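Local structure of shikimate dehydrogenase (NADP(+)) (Peptoclostridium difficile, 5DZS) at residues Val116-Ser130 / Tyr136-Thr149. The protein probably catalyses the reversible NADPH-linked reduction of 3-dehydroshikimate to shikimate, a step in the chorismate pathway that leads to the aromatic amino acids. Residues are numbered along the deposited sequence; the frame is centred on the assembly and turned at random. Where two conformers were deposited one is given.
Sequences VQGKVAVILGTGGAS and YFIDSGIEKLYVST. With SO4 (sulfate ion), chain E; SO4 (sulfate ion), chain D.
The ring of Phe137 takes Ala121 CB over one face, a CH-pi contact 4.2 Å from the centroid, while Val116 CG1 and Ile123 CG1 meet its edge in plane. Ser140 OG sits above one Tyr136 face, offset toward the rim; Val116 CG1 approaches that ring obliquely. Across the sheet, Val120 CG1 lies at the edge of the Tyr146 ring, 4.0 Å from CE1. The parallel pair 120-124 and 144-149, joined through helix 128-139 in the first beta-alpha-beta unit of a Rossmann-type domain, illustrates how such a crossover buries one sheet face under its own helix, here Ala121 and Ile123 against Phe137. The helix ends in a Schellman motif with Gly141 at C-prime, after which Ile142, its CG1 anti to the backbone N (chi1 -169°), brings CD1 to 3.7 Å from Ala121 CB. Lys119 O starts the backbone ladder, accepting from Glu143 N and Lys144 N. Glycine-rich Gly125-Ser130, a loop running into the helix, typically approaches dinucleotide phosphates in Rossmann domains; here Gly128 N makes two long hydrogen bonds to one sulfate. A second, like the first probably from the crystallisation liquor, bridges the segments: its O4 accepts from Thr126 OG1 at 2.9 Å and Thr149 OG1 at 2.7 Å.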
loop_
_atom_site.group_PDB
_atom_site.type_symbol
_atom_site.label_atom_id
_atom_site.label_comp_id
_atom_site.label_asym_id
_atom_site.label_seq_id
_atom_site.Cartn_x
_atom_site.Cartn_y
_atom_site.Cartn_z
ATOM N N VAL B 116 17.327 -17.147 -9.611
ATOM C CA VAL B 116 17.834 -16.726 -10.923
ATOM C C VAL B 116 19.259 -16.165 -10.854
ATOM O O VAL B 116 19.846 -15.823 -11.882
ATOM C CB VAL B 116 16.894 -15.691 -11.595
ATOM C CG1 VAL B 116 15.447 -16.176 -11.555
ATOM C CG2 VAL B 116 16.990 -14.333 -10.929
ATOM N N GLN B 117 19.796 -16.069 -9.639
ATOM C CA GLN B 117 21.156 -15.568 -9.404
ATOM C C GLN B 117 22.185 -16.240 -10.309
ATOM O O GLN B 117 22.305 -17.461 -10.316
ATOM C CB GLN B 117 21.543 -15.807 -7.937
ATOM C CG GLN B 117 22.990 -15.486 -7.581
ATOM C CD GLN B 117 23.349 -14.029 -7.798
ATOM O OE1 GLN B 117 22.499 -13.148 -7.697
ATOM N NE2 GLN B 117 24.623 -13.767 -8.076
ATOM N N GLY B 118 22.919 -15.431 -11.069
ATOM C CA GLY B 118 23.969 -15.923 -11.960
ATOM C C GLY B 118 23.526 -16.827 -13.100
ATOM O O GLY B 118 24.356 -17.502 -13.713
ATOM N N LYS B 119 22.230 -16.834 -13.410
ATOM C CA LYS B 119 21.727 -17.698 -14.477
ATOM C C LYS B 119 21.539 -16.972 -15.808
ATOM O O LYS B 119 21.760 -15.768 -15.916
ATOM C CB LYS B 119 20.440 -18.377 -14.033
ATOM C CG LYS B 119 20.687 -19.344 -12.893
ATOM C CD LYS B 119 19.454 -20.147 -12.552
ATOM C CE LYS B 119 19.764 -21.120 -11.424
ATOM N NZ LYS B 119 18.541 -21.824 -10.950
ATOM N N VAL B 120 21.177 -17.742 -16.828
ATOM C CA VAL B 120 20.925 -17.213 -18.163
ATOM C C VAL B 120 19.445 -17.432 -18.420
ATOM O O VAL B 120 18.941 -18.543 -18.244
ATOM C CB VAL B 120 21.749 -17.946 -19.248
ATOM C CG1 VAL B 120 21.431 -17.393 -20.636
ATOM C CG2 VAL B 120 23.240 -17.840 -18.959
ATOM N N ALA B 121 18.743 -16.372 -18.811
ATOM C CA ALA B 121 17.308 -16.470 -19.071
ATOM C C ALA B 121 16.911 -15.761 -20.344
ATOM O O ALA B 121 17.562 -14.803 -20.790
ATOM C CB ALA B 121 16.512 -15.911 -17.899
ATOM N N VAL B 122 15.822 -16.252 -20.921
ATOM C CA VAL B 122 15.237 -15.676 -22.101
ATOM C C VAL B 122 13.777 -15.394 -21.792
ATOM O O VAL B 122 13.074 -16.255 -21.259
ATOM C CB VAL B 122 15.299 -16.629 -23.304
ATOM C CG1 VAL B 122 14.475 -16.089 -24.474
ATOM C CG2 VAL B 122 16.740 -16.851 -23.711
ATOM N N ILE B 123 13.346 -14.176 -22.098
ATOM C CA ILE B 123 11.940 -13.800 -21.984
ATOM C C ILE B 123 11.366 -13.768 -23.393
ATOM O O ILE B 123 11.940 -13.136 -24.293
ATOM C CB ILE B 123 11.745 -12.398 -21.383
ATOM C CG1 ILE B 123 12.235 -12.363 -19.932
ATOM C CG2 ILE B 123 10.265 -11.999 -21.463
ATOM C CD1 ILE B 123 12.377 -10.967 -19.364
ATOM N N LEU B 124 10.242 -14.447 -23.589
ATOM C CA LEU B 124 9.552 -14.440 -24.864
ATOM C C LEU B 124 8.475 -13.369 -24.846
ATOM O O LEU B 124 7.546 -13.432 -24.020
ATOM C CB LEU B 124 8.888 -15.784 -25.131
ATOM C CG LEU B 124 9.775 -17.019 -25.080
ATOM C CD1 LEU B 124 8.914 -18.257 -25.248
ATOM C CD2 LEU B 124 10.856 -16.922 -26.148
ATOM N N GLY B 125 8.602 -12.391 -25.745
ATOM C CA GLY B 125 7.621 -11.320 -25.875
ATOM C C GLY B 125 8.062 -9.998 -25.289
ATOM O O GLY B 125 9.021 -9.936 -24.511
ATOM N N THR B 126 7.365 -8.916 -25.636
ATOM C CA THR B 126 7.787 -7.571 -25.200
ATOM C C THR B 126 6.727 -6.662 -24.553
ATOM O O THR B 126 6.909 -5.447 -24.508
ATOM C CB THR B 126 8.419 -6.809 -26.392
ATOM O OG1 THR B 126 7.488 -6.745 -27.487
ATOM C CG2 THR B 126 9.690 -7.514 -26.861
ATOM N N GLY B 127 5.646 -7.240 -24.034
ATOM C CA GLY B 127 4.582 -6.446 -23.410
ATOM C C GLY B 127 4.939 -5.967 -22.011
ATOM O O GLY B 127 6.109 -5.956 -21.632
ATOM N N GLY B 128 3.929 -5.569 -21.237
ATOM C CA GLY B 128 4.158 -5.095 -19.868
ATOM C C GLY B 128 4.702 -6.177 -18.954
ATOM O O GLY B 128 5.551 -5.917 -18.088
ATOM N N ALA B 129 4.179 -7.387 -19.127
ATOM C CA ALA B 129 4.629 -8.585 -18.375
ATOM C C ALA B 129 6.115 -8.855 -18.595
ATOM O O ALA B 129 6.865 -9.127 -17.655
ATOM C CB ALA B 129 3.790 -9.790 -18.757
ATOM N N SER B 130 6.538 -8.754 -19.847
ATOM C CA SER B 130 7.923 -8.889 -20.206
ATOM C C SER B 130 8.788 -7.836 -19.500
ATOM O O SER B 130 9.900 -8.142 -19.058
ATOM C CB SER B 130 8.059 -8.743 -21.725
ATOM O OG SER B 130 9.402 -8.775 -22.157
ATOM N N TYR B 136 12.472 -7.792 -12.783
ATOM C CA TYR B 136 12.692 -8.787 -11.737
ATOM C C TYR B 136 14.001 -9.547 -11.932
ATOM O O TYR B 136 14.801 -9.659 -10.994
ATOM C CB TYR B 136 11.518 -9.770 -11.669
ATOM C CG TYR B 136 11.794 -10.935 -10.760
ATOM C CD1 TYR B 136 11.709 -10.799 -9.388
ATOM C CD2 TYR B 136 12.166 -12.165 -11.277
ATOM C CE1 TYR B 136 11.976 -11.866 -8.551
ATOM C CE2 TYR B 136 12.445 -13.240 -10.453
ATOM C CZ TYR B 136 12.346 -13.089 -9.093
ATOM O OH TYR B 136 12.631 -14.174 -8.275
ATOM N N PHE B 137 14.216 -10.086 -13.133
ATOM C CA PHE B 137 15.446 -10.841 -13.409
ATOM C C PHE B 137 16.728 -10.017 -13.150
ATOM O O PHE B 137 17.680 -10.521 -12.553
ATOM C CB PHE B 137 15.480 -11.380 -14.853
ATOM C CG PHE B 137 14.610 -12.595 -15.110
ATOM C CD1 PHE B 137 14.643 -13.704 -14.278
ATOM C CD2 PHE B 137 13.857 -12.679 -16.273
ATOM C CE1 PHE B 137 13.875 -14.831 -14.560
ATOM C CE2 PHE B 137 13.094 -13.800 -16.564
ATOM C CZ PHE B 137 13.097 -14.875 -15.712
ATOM N N ILE B 138 16.751 -8.768 -13.615
ATOM C CA ILE B 138 17.919 -7.889 -13.441
ATOM C C ILE B 138 18.187 -7.585 -11.969
ATOM O O ILE B 138 19.338 -7.587 -11.528
ATOM C CB ILE B 138 17.749 -6.542 -14.180
ATOM C CG1 ILE B 138 17.603 -6.750 -15.696
ATOM C CG2 ILE B 138 18.926 -5.618 -13.889
ATOM C CD1 ILE B 138 18.855 -7.219 -16.403
ATOM N N ASP B 139 17.129 -7.297 -11.222
ATOM C CA ASP B 139 17.266 -7.022 -9.797
ATOM C C ASP B 139 17.743 -8.254 -9.039
ATOM O O ASP B 139 18.421 -8.132 -8.019
ATOM C CB ASP B 139 15.934 -6.569 -9.202
ATOM C CG ASP B 139 15.505 -5.191 -9.673
ATOM O OD1 ASP B 139 16.305 -4.457 -10.308
ATOM O OD2 ASP B 139 14.351 -4.828 -9.386
ATOM N N SER B 140 17.388 -9.438 -9.535
ATOM C CA SER B 140 17.741 -10.693 -8.862
ATOM C C SER B 140 19.114 -11.255 -9.236
ATOM O O SER B 140 19.439 -12.380 -8.860
ATOM C CB SER B 140 16.666 -11.747 -9.115
ATOM O OG SER B 140 15.412 -11.322 -8.620
ATOM N N GLY B 141 19.909 -10.493 -9.978
ATOM C CA GLY B 141 21.277 -10.918 -10.312
ATOM C C GLY B 141 21.417 -11.913 -11.450
ATOM O O GLY B 141 22.309 -12.768 -11.429
ATOM N N ILE B 142 20.531 -11.813 -12.439
ATOM C CA ILE B 142 20.609 -12.659 -13.615
ATOM C C ILE B 142 21.941 -12.328 -14.295
ATOM O O ILE B 142 22.337 -11.158 -14.362
ATOM C CB ILE B 142 19.409 -12.394 -14.574
ATOM C CG1 ILE B 142 19.310 -13.453 -15.676
ATOM C CG2 ILE B 142 19.481 -10.993 -15.172
ATOM C CD1 ILE B 142 18.768 -14.781 -15.202
ATOM N N GLU B 143 22.644 -13.348 -14.768
ATOM C CA GLU B 143 23.935 -13.138 -15.419
ATOM C C GLU B 143 23.753 -12.615 -16.842
ATOM O O GLU B 143 24.375 -11.628 -17.237
ATOM C CB GLU B 143 24.737 -14.447 -15.436
ATOM C CG GLU B 143 26.103 -14.344 -16.106
ATOM C CD GLU B 143 27.045 -13.391 -15.390
ATOM O OE1 GLU B 143 26.985 -13.292 -14.141
ATOM O OE2 GLU B 143 27.863 -12.749 -16.081
ATOM N N LYS B 144 22.882 -13.280 -17.597
ATOM C CA LYS B 144 22.638 -12.949 -18.995
ATOM C C LYS B 144 21.131 -12.949 -19.231
ATOM O O LYS B 144 20.475 -13.918 -18.885
ATOM C CB LYS B 144 23.283 -14.031 -19.864
ATOM C CG LYS B 144 23.338 -13.762 -21.362
ATOM C CD LYS B 144 24.419 -12.758 -21.725
ATOM C CE LYS B 144 24.663 -12.755 -23.224
ATOM N NZ LYS B 144 25.684 -11.760 -23.641
ATOM N N LEU B 145 20.597 -11.875 -19.814
ATOM C CA LEU B 145 19.153 -11.778 -20.106
ATOM C C LEU B 145 18.862 -11.384 -21.556
ATOM O O LEU B 145 19.345 -10.352 -22.044
ATOM C CB LEU B 145 18.478 -10.763 -19.178
ATOM C CG LEU B 145 16.962 -10.618 -19.366
ATOM C CD1 LEU B 145 16.241 -11.928 -19.063
ATOM C CD2 LEU B 145 16.408 -9.499 -18.503
ATOM N N TYR B 146 18.075 -12.215 -22.237
ATOM C CA TYR B 146 17.638 -11.943 -23.599
ATOM C C TYR B 146 16.121 -11.748 -23.590
ATOM O O TYR B 146 15.417 -12.353 -22.784
ATOM C CB TYR B 146 17.923 -13.119 -24.531
ATOM C CG TYR B 146 19.360 -13.606 -24.629
ATOM C CD1 TYR B 146 19.849 -14.559 -23.740
ATOM C CD2 TYR B 146 20.195 -13.181 -25.655
ATOM C CE1 TYR B 146 21.147 -15.038 -23.834
ATOM C CE2 TYR B 146 21.495 -13.660 -25.765
ATOM C CZ TYR B 146 21.963 -14.584 -24.851
ATOM O OH TYR B 146 23.254 -15.059 -24.961
ATOM N N VAL B 147 15.631 -10.904 -24.488
ATOM C CA VAL B 147 14.196 -10.718 -24.686
ATOM C C VAL B 147 13.976 -10.957 -26.173
ATOM O O VAL B 147 14.594 -10.285 -27.001
ATOM C CB VAL B 147 13.714 -9.314 -24.290
ATOM C CG1 VAL B 147 12.229 -9.163 -24.584
ATOM C CG2 VAL B 147 13.992 -9.061 -22.818
ATOM N N SER B 148 13.137 -11.934 -26.506
ATOM C CA SER B 148 12.881 -12.298 -27.909
ATOM C C SER B 148 11.603 -11.679 -28.456
ATOM O O SER B 148 10.558 -11.724 -27.813
ATOM C CB SER B 148 12.805 -13.818 -28.049
ATOM O OG SER B 148 12.790 -14.197 -29.415
ATOM N N THR B 149 11.697 -11.110 -29.656
ATOM C CA THR B 149 10.563 -10.466 -30.315
ATOM C C THR B 149 10.506 -10.945 -31.765
ATOM O O THR B 149 11.524 -11.373 -32.318
ATOM C CB THR B 149 10.683 -8.925 -30.239
ATOM O OG1 THR B 149 9.499 -8.312 -30.761
ATOM C CG2 THR B 149 11.915 -8.420 -30.995
HETATM S S SO4 E . 6.680 -10.247 -29.509
HETATM O O1 SO4 E . 7.458 -11.450 -29.136
HETATM O O2 SO4 E . 6.384 -10.305 -30.958
HETATM O O3 SO4 E . 5.420 -10.214 -28.730
HETATM O O4 SO4 E . 7.455 -9.021 -29.213
HETATM S S SO4 D . 0.496 -5.050 -22.869
HETATM O O1 SO4 D . 0.970 -6.369 -22.418
HETATM O O2 SO4 D . 0.566 -5.007 -24.371
HETATM O O3 SO4 D . -0.896 -4.772 -22.450
HETATM O O4 SO4 D . 1.394 -4.014 -22.324
#